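Local coordinates for protein iron superoxide dismutase (Trypanosoma cruzi, PDB 2GPC) that probably catalyses the dismutation of superoxide to molecular oxygen and hydrogen peroxide, using a single protein-bound iron ion in each subunit of a dimer, at residues Phe2-Leu7 and Leu26-His31; Lys30-Tyr35 and Phe73-Tyr78; Ala50-Glu55 and Arg59-Pro64. All blocks are in the same frame, centred on the assembly; numbering follows the deposited sequence.

Contact 1: residues Phe2-Leu7 and Leu26-His31. With FE2 (Fe (II) ion), chain C.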
loop_
_atom_site.group_PDB
_atom_site.type_symbol
_atom_site.label_atom_id
_atom_site.label_comp_id
_atom_site.label_asym_id
_atom_site.label_seq_id
_atom_site.Cartn_x
_atom_site.Cartn_y
_atom_site.Cartn_z
ATOM N N PHE A 2 -23.153 -1.193 12.043
ATOM C CA PHE A 2 -22.750 -0.838 10.687
ATOM C C PHE A 2 -22.796 -2.053 9.775
ATOM O O PHE A 2 -22.401 -3.161 10.166
ATOM C CB PHE A 2 -21.351 -0.215 10.652
ATOM C CG PHE A 2 -21.254 1.084 11.386
ATOM C CD1 PHE A 2 -21.827 2.233 10.865
ATOM C CD2 PHE A 2 -20.602 1.157 12.611
ATOM C CE1 PHE A 2 -21.744 3.438 11.545
ATOM C CE2 PHE A 2 -20.515 2.357 13.299
ATOM C CZ PHE A 2 -21.083 3.499 12.765
ATOM N N SER A 3 -23.313 -1.839 8.573
ATOM C CA SER A 3 -23.240 -2.832 7.511
ATOM C C SER A 3 -22.941 -2.132 6.189
ATOM O O SER A 3 -22.941 -0.899 6.109
ATOM C CB SER A 3 -24.528 -3.658 7.423
ATOM O OG SER A 3 -25.601 -2.870 6.946
ATOM N N ILE A 4 -22.650 -2.923 5.166
ATOM C CA ILE A 4 -22.450 -2.398 3.822
ATOM C C ILE A 4 -23.392 -3.085 2.845
ATOM O O ILE A 4 -23.756 -4.261 3.030
ATOM C CB ILE A 4 -20.994 -2.560 3.347
ATOM C CG1 ILE A 4 -20.526 -4.014 3.501
ATOM C CG2 ILE A 4 -20.082 -1.567 4.094
ATOM C CD1 ILE A 4 -19.180 -4.285 2.840
ATOM N N PRO A 5 -23.778 -2.355 1.799
ATOM C CA PRO A 5 -24.648 -2.923 0.771
ATOM C C PRO A 5 -23.926 -4.057 0.023
ATOM O O PRO A 5 -22.691 -4.065 -0.002
ATOM C CB PRO A 5 -24.927 -1.741 -0.169
ATOM C CG PRO A 5 -24.415 -0.514 0.521
ATOM C CD PRO A 5 -23.420 -0.951 1.520
ATOM N N PRO A 6 -24.673 -5.001 -0.549
ATOM C CA PRO A 6 -24.067 -6.030 -1.396
ATOM C C PRO A 6 -23.405 -5.403 -2.625
ATOM O O PRO A 6 -23.736 -4.273 -3.011
ATOM C CB PRO A 6 -25.262 -6.928 -1.808
ATOM C CG PRO A 6 -26.507 -6.210 -1.421
ATOM C CD PRO A 6 -26.133 -5.168 -0.417
ATOM N N LEU A 7 -22.464 -6.127 -3.219
ATOM C CA LEU A 7 -21.945 -5.774 -4.537
ATOM C C LEU A 7 -23.135 -5.506 -5.462
ATOM O O LEU A 7 -24.089 -6.287 -5.464
ATOM C CB LEU A 7 -21.071 -6.902 -5.092
ATOM C CG LEU A 7 -19.723 -7.163 -4.405
ATOM C CD1 LEU A 7 -19.100 -8.452 -4.940
ATOM C CD2 LEU A 7 -18.745 -6.000 -4.577
ATOM N N LEU A 26 -12.216 -11.757 -2.446
ATOM C CA LEU A 26 -11.238 -11.391 -1.429
ATOM C C LEU A 26 -11.376 -9.917 -1.079
ATOM O O LEU A 26 -11.415 -9.548 0.092
ATOM C CB LEU A 26 -9.811 -11.687 -1.902
ATOM C CG LEU A 26 -9.414 -13.161 -1.958
ATOM C CD1 LEU A 26 -8.166 -13.287 -2.794
ATOM C CD2 LEU A 26 -9.202 -13.766 -0.573
ATOM N N HIS A 27 -11.456 -9.072 -2.099
ATOM C CA HIS A 27 -11.527 -7.629 -1.882
ATOM C C HIS A 27 -12.780 -7.245 -1.057
ATOM O O HIS A 27 -12.681 -6.460 -0.117
ATOM C CB HIS A 27 -11.443 -6.901 -3.235
ATOM C CG HIS A 27 -11.077 -5.452 -3.144
ATOM N ND1 HIS A 27 -11.048 -4.636 -4.252
ATOM C CD2 HIS A 27 -10.715 -4.674 -2.091
ATOM C CE1 HIS A 27 -10.689 -3.414 -3.889
ATOM N NE2 HIS A 27 -10.483 -3.409 -2.582
ATOM N N TYR A 28 -13.925 -7.860 -1.346
ATOM C CA TYR A 28 -15.177 -7.535 -0.659
ATOM C C TYR A 28 -15.303 -8.243 0.692
ATOM O O TYR A 28 -15.562 -7.604 1.709
ATOM C CB TYR A 28 -16.391 -7.882 -1.549
ATOM C CG TYR A 28 -17.722 -7.469 -0.961
ATOM C CD1 TYR A 28 -18.224 -6.183 -1.165
ATOM C CD2 TYR A 28 -18.472 -8.352 -0.188
ATOM C CE1 TYR A 28 -19.437 -5.787 -0.622
ATOM C CE2 TYR A 28 -19.702 -7.967 0.364
ATOM C CZ TYR A 28 -20.176 -6.677 0.145
ATOM O OH TYR A 28 -21.386 -6.268 0.681
ATOM N N ASP A 29 -15.138 -9.562 0.703
ATOM C CA ASP A 29 -15.359 -10.356 1.919
ATOM C C ASP A 29 -14.259 -10.162 2.965
ATOM O O ASP A 29 -14.546 -10.162 4.164
ATOM C CB ASP A 29 -15.465 -11.863 1.617
ATOM C CG ASP A 29 -16.794 -12.269 0.980
ATOM O OD1 ASP A 29 -17.783 -11.478 0.937
ATOM O OD2 ASP A 29 -16.926 -13.411 0.507
ATOM N N LYS A 30 -13.007 -10.045 2.528
ATOM C CA LYS A 30 -11.901 -9.890 3.472
ATOM C C LYS A 30 -11.623 -8.420 3.797
ATOM O O LYS A 30 -11.681 -8.016 4.972
ATOM C CB LYS A 30 -10.632 -10.584 2.973
ATOM C CG LYS A 30 -10.767 -12.090 2.703
ATOM C CD LYS A 30 -11.301 -12.859 3.918
ATOM C CE LYS A 30 -11.276 -14.364 3.683
ATOM N NZ LYS A 30 -11.869 -15.081 4.851
ATOM N N HIS A 31 -11.331 -7.611 2.780
ATOM C CA HIS A 31 -10.956 -6.222 3.023
ATOM C C HIS A 31 -12.157 -5.365 3.405
ATOM O O HIS A 31 -12.168 -4.790 4.479
ATOM C CB HIS A 31 -10.171 -5.625 1.832
ATOM C CG HIS A 31 -8.856 -6.293 1.604
ATOM N ND1 HIS A 31 -7.735 -5.990 2.347
ATOM C CD2 HIS A 31 -8.490 -7.285 0.759
ATOM C CE1 HIS A 31 -6.736 -6.765 1.967
ATOM N NE2 HIS A 31 -7.165 -7.562 1.006
HETATM FE FE FE2 C . -9.498 -1.894 -1.429
HETATM O O HOH W 1 -8.426 -0.088 -0.574
#
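With CG of Tyr28 turned anti to the backbone N (chi1 -175°), the phenol leaves helix 21-44 and reaches across to Pro5, Leu7 and Ile4 of the N-terminal segment 2-7, which has no regular secondary structure. Leu7 answers with CG beside its own backbone N (chi1 -69°), so that its isobutyl group and the phenol run antiparallel, side by side. Leu7 CG stands over one face of the ring, 4.1 Å from the centroid of the Tyr28 ring, in a CH-pi contact offset toward the rim; its CD2 branch comes closer, 3.5 Å from Tyr28 CD1. Ile4 points back toward the tyrosine and sets its CD1 methyl 3.7 Å from Tyr28 CZ. A branched aliphatic residue suits each of these places, because both meet ring carbons.

The site belongs to the alpha-hairpin domain of iron/manganese superoxide dismutases, where this helix delivers a metal ligand one residue before the tyrosine. His27 NE2 binds the iron at 2.1 Å, and His75, Asp160, His164 and a water complete the shell.

The polar end of the phenol is served by backbone. Tyr28 OH donates to Pro5 O at 2.7 Å, and that oxygen lies at the ring edge, near its plane; the hydroxyl stands above the carbonyl plane, 42° out of it. Pro5 and Pro6 have no N-H to offer, but they favour the extended backbone that both have here, consistent with the Pro5 carbonyl being turned to the phenol.

Trp79 touches Tyr28, His27 and Leu7, so the same indole borders the metal ligand and the N-terminal segment. On the dimer side of the helix, His31 NE2 is hydrogen-bonded to Tyr167 OH of the second subunit.

Contact 2: residues Lys30-Tyr35 and Phe73-Tyr78. With FE2 (Fe (II) ion), chain C.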
loop_
_atom_site.group_PDB
_atom_site.type_symbol
_atom_site.label_atom_id
_atom_site.label_comp_id
_atom_site.label_asym_id
_atom_site.label_seq_id
_atom_site.Cartn_x
_atom_site.Cartn_y
_atom_site.Cartn_z
ATOM N N LYS A 30 -13.007 -10.045 2.528
ATOM C CA LYS A 30 -11.901 -9.890 3.472
ATOM C C LYS A 30 -11.623 -8.420 3.797
ATOM O O LYS A 30 -11.681 -8.016 4.972
ATOM C CB LYS A 30 -10.632 -10.584 2.973
ATOM C CG LYS A 30 -10.767 -12.090 2.703
ATOM C CD LYS A 30 -11.301 -12.859 3.918
ATOM C CE LYS A 30 -11.276 -14.364 3.683
ATOM N NZ LYS A 30 -11.869 -15.081 4.851
ATOM N N HIS A 31 -11.331 -7.611 2.780
ATOM C CA HIS A 31 -10.956 -6.222 3.023
ATOM C C HIS A 31 -12.157 -5.365 3.405
ATOM O O HIS A 31 -12.168 -4.790 4.479
ATOM C CB HIS A 31 -10.171 -5.625 1.832
ATOM C CG HIS A 31 -8.856 -6.293 1.604
ATOM N ND1 HIS A 31 -7.735 -5.990 2.347
ATOM C CD2 HIS A 31 -8.490 -7.285 0.759
ATOM C CE1 HIS A 31 -6.736 -6.765 1.967
ATOM N NE2 HIS A 31 -7.165 -7.562 1.006
ATOM N N HIS A 32 -13.180 -5.311 2.560
ATOM C CA HIS A 32 -14.289 -4.388 2.790
ATOM C C HIS A 32 -15.082 -4.773 4.041
ATOM O O HIS A 32 -15.306 -3.936 4.920
ATOM C CB HIS A 32 -15.194 -4.314 1.564
ATOM C CG HIS A 32 -16.063 -3.093 1.519
ATOM N ND1 HIS A 32 -17.013 -2.898 0.540
ATOM C CD2 HIS A 32 -16.124 -2.002 2.322
ATOM C CE1 HIS A 32 -17.627 -1.745 0.745
ATOM N NE2 HIS A 32 -17.106 -1.180 1.820
ATOM N N GLN A 33 -15.471 -6.042 4.144
ATOM C CA GLN A 33 -16.223 -6.496 5.316
ATOM C C GLN A 33 -15.379 -6.466 6.572
ATOM O O GLN A 33 -15.909 -6.270 7.663
ATOM C CB GLN A 33 -16.819 -7.891 5.111
ATOM C CG GLN A 33 -17.986 -7.887 4.124
ATOM C CD GLN A 33 -19.334 -7.539 4.744
ATOM O OE1 GLN A 33 -19.415 -6.881 5.799
ATOM N NE2 GLN A 33 -20.407 -7.961 4.072
ATOM N N GLY A 34 -14.076 -6.661 6.414
ATOM C CA GLY A 34 -13.142 -6.607 7.524
ATOM C C GLY A 34 -13.135 -5.234 8.170
ATOM O O GLY A 34 -13.076 -5.134 9.393
ATOM N N TYR A 35 -13.202 -4.181 7.354
ATOM C CA TYR A 35 -13.302 -2.821 7.878
ATOM C C TYR A 35 -14.599 -2.640 8.666
ATOM O O TYR A 35 -14.614 -1.997 9.715
ATOM C CB TYR A 35 -13.218 -1.785 6.750
ATOM C CG TYR A 35 -11.867 -1.697 6.080
ATOM C CD1 TYR A 35 -10.719 -1.454 6.827
ATOM C CD2 TYR A 35 -11.732 -1.840 4.702
ATOM C CE1 TYR A 35 -9.478 -1.350 6.233
ATOM C CE2 TYR A 35 -10.473 -1.738 4.090
ATOM C CZ TYR A 35 -9.360 -1.487 4.871
ATOM O OH TYR A 35 -8.119 -1.396 4.311
ATOM N N PHE A 73 -16.616 3.714 3.206
ATOM C CA PHE A 73 -17.221 4.612 2.219
ATOM C C PHE A 73 -16.537 4.478 0.850
ATOM O O PHE A 73 -17.217 4.337 -0.177
ATOM C CB PHE A 73 -17.161 6.060 2.717
ATOM C CG PHE A 73 -17.648 7.069 1.720
ATOM C CD1 PHE A 73 -18.963 7.534 1.764
ATOM C CD2 PHE A 73 -16.808 7.544 0.729
ATOM C CE1 PHE A 73 -19.414 8.469 0.836
ATOM C CE2 PHE A 73 -17.245 8.470 -0.189
ATOM C CZ PHE A 73 -18.564 8.936 -0.138
ATOM N N ASN A 74 -15.201 4.500 0.836
ATOM C CA ASN A 74 -14.446 4.488 -0.429
ATOM C C ASN A 74 -14.706 3.196 -1.215
ATOM O O ASN A 74 -14.849 3.232 -2.429
ATOM C CB ASN A 74 -12.931 4.644 -0.200
ATOM C CG ASN A 74 -12.545 6.002 0.370
ATOM O OD1 ASN A 74 -13.306 6.949 0.291
ATOM N ND2 ASN A 74 -11.340 6.093 0.946
ATOM N N HIS A 75 -14.787 2.064 -0.519
ATOM C CA HIS A 75 -14.993 0.774 -1.183
ATOM C C HIS A 75 -16.391 0.687 -1.772
ATOM O O HIS A 75 -16.555 0.257 -2.902
ATOM C CB HIS A 75 -14.707 -0.405 -0.237
ATOM C CG HIS A 75 -13.252 -0.694 -0.101
ATOM N ND1 HIS A 75 -12.429 0.046 0.718
ATOM C CD2 HIS A 75 -12.455 -1.585 -0.733
ATOM C CE1 HIS A 75 -11.190 -0.390 0.602
ATOM N NE2 HIS A 75 -11.175 -1.384 -0.266
ATOM N N THR A 76 -17.393 1.124 -1.019
ATOM C CA THR A 76 -18.765 1.142 -1.541
ATOM C C THR A 76 -18.854 2.022 -2.785
ATOM O O THR A 76 -19.456 1.633 -3.783
ATOM C CB THR A 76 -19.773 1.571 -0.454
ATOM O OG1 THR A 76 -19.930 0.513 0.502
ATOM C CG2 THR A 76 -21.183 1.737 -1.038
ATOM N N PHE A 77 -18.226 3.191 -2.740
ATOM C CA PHE A 77 -18.211 4.104 -3.886
ATOM C C PHE A 77 -17.477 3.506 -5.087
ATOM O O PHE A 77 -17.823 3.768 -6.237
ATOM C CB PHE A 77 -17.582 5.444 -3.494
ATOM C CG PHE A 77 -17.987 6.571 -4.377
ATOM C CD1 PHE A 77 -19.070 7.375 -4.052
ATOM C CD2 PHE A 77 -17.301 6.819 -5.558
ATOM C CE1 PHE A 77 -19.464 8.419 -4.901
ATOM C CE2 PHE A 77 -17.687 7.854 -6.404
ATOM C CZ PHE A 77 -18.769 8.646 -6.081
ATOM N N TYR A 78 -16.467 2.696 -4.793
ATOM C CA TYR A 78 -15.677 1.993 -5.805
ATOM C C TYR A 78 -16.505 0.932 -6.558
ATOM O O TYR A 78 -16.472 0.882 -7.791
ATOM C CB TYR A 78 -14.472 1.356 -5.122
ATOM C CG TYR A 78 -13.649 0.392 -5.946
ATOM C CD1 TYR A 78 -13.026 0.789 -7.132
ATOM C CD2 TYR A 78 -13.457 -0.906 -5.512
ATOM C CE1 TYR A 78 -12.228 -0.111 -7.859
ATOM C CE2 TYR A 78 -12.690 -1.809 -6.230
ATOM C CZ TYR A 78 -12.075 -1.408 -7.404
ATOM O OH TYR A 78 -11.311 -2.328 -8.087
HETATM FE FE FE2 C . -9.498 -1.894 -1.429
HETATM O O HOH W 1 -8.426 -0.088 -0.574
#
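The helix pair of the superoxide dismutase alpha-hairpin domain meets here beside the iron: helix segments 30-35 and 73-78 approach to 10.1 Å between axes, their N-to-C directions 136° apart. His32, Tyr35 and His75 form an aromatic cluster at the interface. CB of His75 sits over the face of the His32 imidazole, close to its centre, while the two rings meet obliquely with planes at 34°. His32 reaches that place because its CG is anti to the backbone N (chi1 -161°), carrying the ring across the gap between the helices. Thr76 OG1 lies at the edge of the same ring, near its plane, 3.2 Å from His32 CE1. The Tyr35 side chain runs roughly perpendicular to that of His75, with the two rings inclined to each other, and Tyr35 CE2 comes 3.8 Å from His75 CE1.

Histidine suits the place of His32 because a flat ring can pack against a neighbour and still use both nitrogens: NE2 is hydrogen-bonded to Ile72 O and ND1 to Trp79 NE1, which fixes the rotation of the ring. The hydroxyl of Tyr35 is bonded to Gln71 NE2. Tyr35 also packs on Phe120 of the second subunit.

His75 NE2 binds the iron at 2.1 Å, with His27, Asp160 and His164 as the other protein ligands. Its second nitrogen, ND1, is hydrogen-bonded to Gln71 O, one helical turn back. That bond orients the imidazole, leaves NE2 to the metal, and would be expected to make the ring a somewhat stronger donor to iron.

Contact 3: residues Ala50-Glu55 and Arg59-Pro64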
loop_
_atom_site.group_PDB
_atom_site.type_symbol
_atom_site.label_atom_id
_atom_site.label_comp_id
_atom_site.label_asym_id
_atom_site.label_seq_id
_atom_site.Cartn_x
_atom_site.Cartn_y
_atom_site.Cartn_z
ATOM N N ALA A 50 -21.358 4.854 18.217
ATOM C CA ALA A 50 -22.563 4.055 17.937
ATOM C C ALA A 50 -23.719 4.865 17.333
ATOM O O ALA A 50 -24.584 4.295 16.664
ATOM C CB ALA A 50 -23.029 3.328 19.200
ATOM N N THR A 51 -23.717 6.182 17.561
ATOM C CA THR A 51 -24.741 7.098 17.040
ATOM C C THR A 51 -24.312 7.913 15.809
ATOM O O THR A 51 -25.107 8.673 15.257
ATOM C CB THR A 51 -25.147 8.075 18.143
ATOM O OG1 THR A 51 -23.971 8.655 18.743
ATOM C CG2 THR A 51 -25.853 7.340 19.279
ATOM N N LYS A 52 -23.055 7.790 15.398
ATOM C CA LYS A 52 -22.568 8.477 14.204
ATOM C C LYS A 52 -22.740 7.602 12.967
ATOM O O LYS A 52 -22.599 6.388 13.037
ATOM C CB LYS A 52 -21.092 8.844 14.369
ATOM C CG LYS A 52 -20.818 9.801 15.521
ATOM C CD LYS A 52 -19.502 10.520 15.324
ATOM C CE LYS A 52 -19.247 11.523 16.420
ATOM N NZ LYS A 52 -17.879 12.073 16.340
ATOM N N SER A 53 -23.064 8.220 11.838
ATOM C CA SER A 53 -23.073 7.527 10.553
ATOM C C SER A 53 -21.636 7.398 10.048
ATOM O O SER A 53 -20.718 7.995 10.601
ATOM C CB SER A 53 -23.922 8.289 9.526
ATOM O OG SER A 53 -23.301 9.508 9.156
ATOM N N ILE A 54 -21.446 6.615 8.991
ATOM C CA ILE A 54 -20.136 6.495 8.355
ATOM C C ILE A 54 -19.637 7.875 7.961
ATOM O O ILE A 54 -18.493 8.224 8.245
ATOM C CB ILE A 54 -20.214 5.564 7.113
ATOM C CG1 ILE A 54 -20.466 4.114 7.544
ATOM C CG2 ILE A 54 -18.937 5.644 6.257
ATOM C CD1 ILE A 54 -19.358 3.514 8.394
ATOM N N GLU A 55 -20.498 8.663 7.324
ATOM C CA GLU A 55 -20.111 9.994 6.850
ATOM C C GLU A 55 -19.777 10.932 8.007
ATOM O O GLU A 55 -18.822 11.696 7.921
ATOM C CB GLU A 55 -21.190 10.588 5.940
ATOM C CG GLU A 55 -21.222 9.959 4.549
ATOM C CD GLU A 55 -22.151 10.677 3.574
ATOM O OE1 GLU A 55 -22.441 11.878 3.775
ATOM O OE2 GLU A 55 -22.596 10.037 2.594
ATOM N N ARG A 59 -16.077 12.854 8.758
ATOM C CA ARG A 59 -16.001 14.312 8.876
ATOM C C ARG A 59 -15.450 14.800 10.219
ATOM O O ARG A 59 -14.868 15.884 10.283
ATOM C CB ARG A 59 -17.385 14.922 8.640
ATOM C CG ARG A 59 -17.855 14.812 7.201
ATOM C CD ARG A 59 -19.061 15.682 6.858
ATOM N NE ARG A 59 -20.202 15.431 7.745
ATOM C CZ ARG A 59 -21.292 14.726 7.422
ATOM N NH1 ARG A 59 -21.435 14.189 6.213
ATOM N NH2 ARG A 59 -22.252 14.567 8.331
ATOM N N THR A 60 -15.616 14.002 11.278
ATOM C CA THR A 60 -15.351 14.463 12.652
ATOM C C THR A 60 -14.290 13.686 13.427
ATOM O O THR A 60 -13.867 14.133 14.494
ATOM C CB THR A 60 -16.654 14.440 13.482
ATOM O OG1 THR A 60 -17.116 13.091 13.649
ATOM C CG2 THR A 60 -17.799 15.157 12.761
ATOM N N GLU A 61 -13.871 12.526 12.930
ATOM C CA GLU A 61 -12.897 11.708 13.648
ATOM C C GLU A 61 -11.592 11.603 12.855
ATOM O O GLU A 61 -11.540 11.947 11.673
ATOM C CB GLU A 61 -13.451 10.304 13.925
ATOM C CG GLU A 61 -14.769 10.244 14.702
ATOM C CD GLU A 61 -14.622 10.442 16.212
ATOM O OE1 GLU A 61 -13.507 10.273 16.772
ATOM O OE2 GLU A 61 -15.641 10.774 16.845
ATOM N N LYS A 62 -10.545 11.118 13.518
ATOM C CA LYS A 62 -9.217 10.990 12.918
ATOM C C LYS A 62 -8.514 9.697 13.361
ATOM O O LYS A 62 -9.041 8.939 14.185
ATOM C CB LYS A 62 -8.367 12.231 13.234
ATOM C CG LYS A 62 -7.867 12.320 14.662
ATOM C CD LYS A 62 -7.661 13.770 15.073
ATOM C CE LYS A 62 -6.783 13.905 16.322
ATOM N NZ LYS A 62 -5.973 15.159 16.282
ATOM N N GLY A 63 -7.340 9.438 12.794
ATOM C CA GLY A 63 -6.562 8.257 13.127
ATOM C C GLY A 63 -7.221 6.954 12.688
ATOM O O GLY A 63 -7.974 6.938 11.718
ATOM N N PRO A 64 -6.929 5.851 13.375
ATOM C CA PRO A 64 -7.493 4.539 13.005
ATOM C C PRO A 64 -9.018 4.463 12.820
ATOM O O PRO A 64 -9.472 3.778 11.914
ATOM C CB PRO A 64 -7.031 3.633 14.145
ATOM C CG PRO A 64 -5.724 4.255 14.598
ATOM C CD PRO A 64 -5.956 5.739 14.482
#
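Lys52 reaches from the loop ahead of helix 54-60 to Thr60 and Glu61 at its far end, so the contact bridges the two ends of this short helix of the alpha-hairpin domain. Ser53 is the N-cap residue: its side chain caps a backbone N in the helix while Ser53 N is bonded to Glu56 OE1, the reciprocal pattern of a capping box. Glu61 is the first to leave helical backbone angles.

The tight part centres on the ammonium group. Lys52 is extended beyond CG, long enough to run alongside the helix and bring NZ within 2.6 Å of Glu61 OE2, a salt bridge in which the oxygen is met on its anti side, 18° out of the carboxylate plane. Lys52 NZ also donates to Thr60 OG1 at 3.0 Å. That hydroxyl stands between its own backbone N and carbonyl carbon (chi1 66°), where it is bonded as well to Glu56 O. A lysine suits this spot, since one charged nitrogen can serve both a carboxylate and a hydroxyl.

Looser, at the same exposed surface, is the pair Glu55 and Arg59, one turn apart. Their salt bridge is long, 3.5 Å from Glu55 OE1 to Arg59 NH1, with carboxylate and guanidinium planes 87° apart. The backbone holds them more firmly: Arg59 N donates to Glu55 O at 3.1 Å. The arginine chain bends at chi3, and this same carbonyl oxygen, Glu55 O, lies over one face of the guanidinium, offset toward its rim.

From the N terminus, segment 2-7 is met by 26-31 in contact 1, which closes the first loop and ties the leading chain to helix 21-44. The same helix runs on, sharing Lys30 and His31, into contact 2, where 30-35 meets 73-78 and a larger loop closes. Contact 3, across helix 54-60, is nested inside that loop. Contacts 1 and 2 lie about 5 Å apart between centres and each supply a histidine to the one iron. Contact 3 is farther off, about 15 Å from contact 2 between centres, yet Phe2 packs on Lys52 and Ile54, and Phe73 on Ile54 and Glu55, joining it to both.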